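Local coordinates for lipoprotein (Shewanella oneidensis, PDB 3LHN) that is a putative NlpE-like lipoprotein of unconfirmed function whose barrel, related to the calycins, is consistent with binding a lipid or other hydrophobic ligand, at residues A[21-29]-A[77-85]. Sequence-based numbering, arbitrary orientation.
Sequences DTSQNALDW and FDWDSNGSK
Gln24 lies flat against the indole of Trp79 where the short helix 23-26 packs against one end of the calycin-like antiparallel beta-barrel, beside the turn joining strands 69-79 and 85-88. With CG anti to the backbone N (chi1 -177°) and the chain extended beyond it, the glutamine runs across one indole face. Its CG makes a CH-pi contact 3.6 Å above the centroid of the six-membered ring of Trp79, and the amide continues over the five-membered ring, the two planes only 11° apart. Trp79 NE1 itself is hydrogen-bonded to Asn55. Water 3 donates to both Gln24 OE1 and Asp80 O, tying down the other end of the amide.

The far rim of the same indole drives into Trp29 in a T-shaped stack: Trp79 CZ2 sits 3.4 Å from Trp29 CE2, over the Trp29 face, with the ring planes at 64°. Phe77 presents its edge, CZ lying 3.8 Å from Trp29 CZ3, extending this aromatic cluster toward Leu51 of the barrel.

The backbone is pinned where Gln24 N donates to Gly83 O (2.9 Å); Gly83 is the last residue of a type I turn that starts at Asp80. Asp80 OD1 grips the chain beyond, accepting from Ser84 N and Lys85 N. NE1 helps fix the rotation of the Trp29 ring, donating within the ring plane to a lone pair of Gln24 O at 2.8 Å.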
loop_
_atom_site.group_PDB
_atom_site.type_symbol
_atom_site.label_atom_id
_atom_site.label_comp_id
_atom_site.label_asym_id
_atom_site.label_seq_id
_atom_site.Cartn_x
_atom_site.Cartn_y
_atom_site.Cartn_z
ATOM N N ASP A 21 5.656 33.873 -5.111
ATOM C CA ASP A 21 7.039 33.573 -5.408
ATOM C C ASP A 21 7.277 32.140 -4.991
ATOM O O ASP A 21 7.778 31.835 -3.916
ATOM C CB ASP A 21 7.934 34.531 -4.643
ATOM C CG ASP A 21 9.364 34.346 -4.961
ATOM O OD1 ASP A 21 9.732 33.527 -5.775
ATOM O OD2 ASP A 21 10.182 35.070 -4.311
ATOM N N THR A 22 6.883 31.244 -5.881
ATOM C CA THR A 22 6.866 29.832 -5.640
ATOM C C THR A 22 7.553 29.024 -6.742
ATOM O O THR A 22 7.711 29.512 -7.869
ATOM C CB THR A 22 5.429 29.299 -5.593
ATOM O OG1 THR A 22 4.825 29.456 -6.878
ATOM C CG2 THR A 22 4.560 30.063 -4.509
ATOM N N SER A 23 7.943 27.794 -6.434
ATOM C CA SER A 23 8.500 26.920 -7.432
ATOM C C SER A 23 7.522 26.654 -8.580
ATOM O O SER A 23 7.938 26.565 -9.751
ATOM C CB SER A 23 8.892 25.605 -6.841
ATOM O OG SER A 23 9.893 25.814 -5.865
ATOM N N GLN A 24 6.227 26.526 -8.271
ATOM C CA GLN A 24 5.212 26.331 -9.259
ATOM C C GLN A 24 5.233 27.428 -10.337
ATOM O O GLN A 24 5.005 27.155 -11.540
ATOM C CB GLN A 24 3.866 26.268 -8.531
ATOM C CG GLN A 24 2.688 25.994 -9.415
ATOM C CD GLN A 24 1.384 25.901 -8.635
ATOM O OE1 GLN A 24 1.325 26.239 -7.460
ATOM N NE2 GLN A 24 0.346 25.403 -9.309
ATOM N N ASN A 25 5.531 28.649 -9.915
ATOM C CA ASN A 25 5.568 29.777 -10.825
ATOM C C ASN A 25 6.944 30.010 -11.421
ATOM O O ASN A 25 7.042 30.670 -12.452
ATOM C CB ASN A 25 5.028 31.030 -10.122
ATOM C CG ASN A 25 3.535 30.940 -9.849
ATOM O OD1 ASN A 25 2.805 30.180 -10.501
ATOM N ND2 ASN A 25 3.068 31.713 -8.826
ATOM N N ALA A 26 7.991 29.523 -10.787
ATOM C CA ALA A 26 9.364 29.784 -11.202
ATOM C C ALA A 26 9.914 28.788 -12.186
ATOM O O ALA A 26 10.758 29.157 -13.004
ATOM C CB ALA A 26 10.293 29.784 -10.004
ATOM N N LEU A 27 9.488 27.546 -12.083
ATOM C CA LEU A 27 10.129 26.445 -12.786
ATOM C C LEU A 27 9.391 26.051 -14.059
ATOM O O LEU A 27 8.168 26.133 -14.126
ATOM C CB LEU A 27 10.173 25.195 -11.904
ATOM C CG LEU A 27 10.971 25.276 -10.599
ATOM C CD1 LEU A 27 10.904 24.015 -9.747
ATOM C CD2 LEU A 27 12.426 25.599 -10.920
ATOM N N ASP A 28 10.146 25.580 -15.041
ATOM C CA ASP A 28 9.587 24.975 -16.247
ATOM C C ASP A 28 9.402 23.496 -15.836
ATOM O O ASP A 28 10.169 22.595 -16.213
ATOM C CB ASP A 28 10.473 25.106 -17.480
ATOM C CG ASP A 28 9.851 24.421 -18.699
ATOM O OD1 ASP A 28 8.635 24.214 -18.675
ATOM O OD2 ASP A 28 10.608 24.124 -19.642
ATOM N N TRP A 29 8.398 23.256 -15.019
ATOM C CA TRP A 29 8.154 21.918 -14.438
ATOM C C TRP A 29 7.346 20.949 -15.318
ATOM O O TRP A 29 7.501 19.777 -15.156
ATOM C CB TRP A 29 7.587 21.977 -13.003
ATOM C CG TRP A 29 6.317 22.806 -12.889
ATOM C CD1 TRP A 29 6.215 24.114 -12.514
ATOM C CD2 TRP A 29 4.993 22.383 -13.227
ATOM N NE1 TRP A 29 4.919 24.539 -12.624
ATOM C CE2 TRP A 29 4.143 23.494 -13.031
ATOM C CE3 TRP A 29 4.439 21.175 -13.695
ATOM C CZ2 TRP A 29 2.775 23.435 -13.255
ATOM C CZ3 TRP A 29 3.092 21.121 -13.920
ATOM C CH2 TRP A 29 2.272 22.257 -13.716
ATOM N N PHE A 77 -3.061 15.890 -10.167
ATOM C CA PHE A 77 -2.298 16.142 -8.965
ATOM C C PHE A 77 -2.606 17.544 -8.451
ATOM O O PHE A 77 -3.137 18.389 -9.153
ATOM C CB PHE A 77 -0.784 15.902 -9.174
ATOM C CG PHE A 77 -0.107 16.857 -10.145
ATOM C CD1 PHE A 77 0.451 18.053 -9.713
ATOM C CD2 PHE A 77 0.010 16.561 -11.506
ATOM C CE1 PHE A 77 1.118 18.875 -10.612
ATOM C CE2 PHE A 77 0.667 17.406 -12.346
ATOM C CZ PHE A 77 1.195 18.537 -11.918
ATOM N N ASP A 78 -2.227 17.783 -7.202
ATOM C CA ASP A 78 -2.457 19.061 -6.568
ATOM C C ASP A 78 -1.199 19.544 -5.893
ATOM O O ASP A 78 -0.375 18.766 -5.427
ATOM C CB ASP A 78 -3.615 18.978 -5.580
ATOM C CG ASP A 78 -4.842 18.289 -6.192
ATOM O OD1 ASP A 78 -4.778 17.085 -6.467
ATOM O OD2 ASP A 78 -5.857 18.960 -6.355
ATOM N N TRP A 79 -1.085 20.865 -5.844
ATOM C CA TRP A 79 0.030 21.528 -5.213
ATOM C C TRP A 79 -0.312 21.967 -3.811
ATOM O O TRP A 79 -1.472 22.319 -3.517
ATOM C CB TRP A 79 0.401 22.785 -6.002
ATOM C CG TRP A 79 0.870 22.536 -7.379
ATOM C CD1 TRP A 79 0.094 22.269 -8.452
ATOM C CD2 TRP A 79 2.208 22.607 -7.830
ATOM N NE1 TRP A 79 0.857 22.154 -9.542
ATOM C CE2 TRP A 79 2.166 22.313 -9.208
ATOM C CE3 TRP A 79 3.450 22.826 -7.197
ATOM C CZ2 TRP A 79 3.268 22.246 -9.972
ATOM C CZ3 TRP A 79 4.595 22.793 -7.993
ATOM C CH2 TRP A 79 4.474 22.493 -9.378
ATOM N N ASP A 80 0.689 21.970 -2.944
ATOM C CA ASP A 80 0.494 22.577 -1.637
ATOM C C ASP A 80 0.383 24.123 -1.728
ATOM O O ASP A 80 0.607 24.739 -2.751
ATOM C CB ASP A 80 1.545 22.107 -0.639
ATOM C CG ASP A 80 2.961 22.568 -0.948
ATOM O OD1 ASP A 80 3.211 23.121 -1.994
ATOM O OD2 ASP A 80 3.865 22.325 -0.091
ATOM N N SER A 81 -0.037 24.742 -0.621
ATOM C CA SER A 81 -0.257 26.180 -0.631
ATOM C C SER A 81 1.045 26.941 -0.915
ATOM O O SER A 81 1.014 28.039 -1.463
ATOM C CB SER A 81 -0.887 26.654 0.690
ATOM O OG SER A 81 -0.169 26.137 1.802
ATOM N N ASN A 82 2.184 26.341 -0.573
ATOM C CA ASN A 82 3.480 26.947 -0.847
ATOM C C ASN A 82 3.924 26.798 -2.298
ATOM O O ASN A 82 4.939 27.361 -2.686
ATOM C CB ASN A 82 4.533 26.301 0.045
ATOM C CG ASN A 82 4.458 26.799 1.472
ATOM O OD1 ASN A 82 3.891 27.867 1.731
ATOM N ND2 ASN A 82 5.047 26.058 2.390
ATOM N N GLY A 83 3.174 26.076 -3.127
ATOM C CA GLY A 83 3.551 25.908 -4.548
ATOM C C GLY A 83 4.884 25.215 -4.739
ATOM O O GLY A 83 5.600 25.512 -5.666
ATOM N N SER A 84 5.157 24.222 -3.892
ATOM C CA SER A 84 6.405 23.540 -3.868
ATOM C C SER A 84 6.313 22.021 -3.991
ATOM O O SER A 84 7.213 21.381 -4.565
ATOM C CB SER A 84 7.030 23.884 -2.501
ATOM O OG SER A 84 8.205 23.207 -2.327
ATOM N N LYS A 85 5.266 21.453 -3.425
ATOM C CA LYS A 85 5.133 20.018 -3.344
ATOM C C LYS A 85 3.851 19.606 -4.006
ATOM O O LYS A 85 2.824 20.254 -3.828
ATOM C CB LYS A 85 5.151 19.564 -1.905
ATOM C CG LYS A 85 6.456 19.844 -1.175
ATOM C CD LYS A 85 6.392 19.532 0.319
ATOM C CE LYS A 85 7.718 19.832 0.982
ATOM N NZ LYS A 85 7.677 19.562 2.458
HETATM O O HOH W 1 7.638 27.353 -3.618
HETATM O O HOH W 2 9.814 23.271 -4.496
HETATM O O HOH W 3 -0.204 26.314 -5.237
#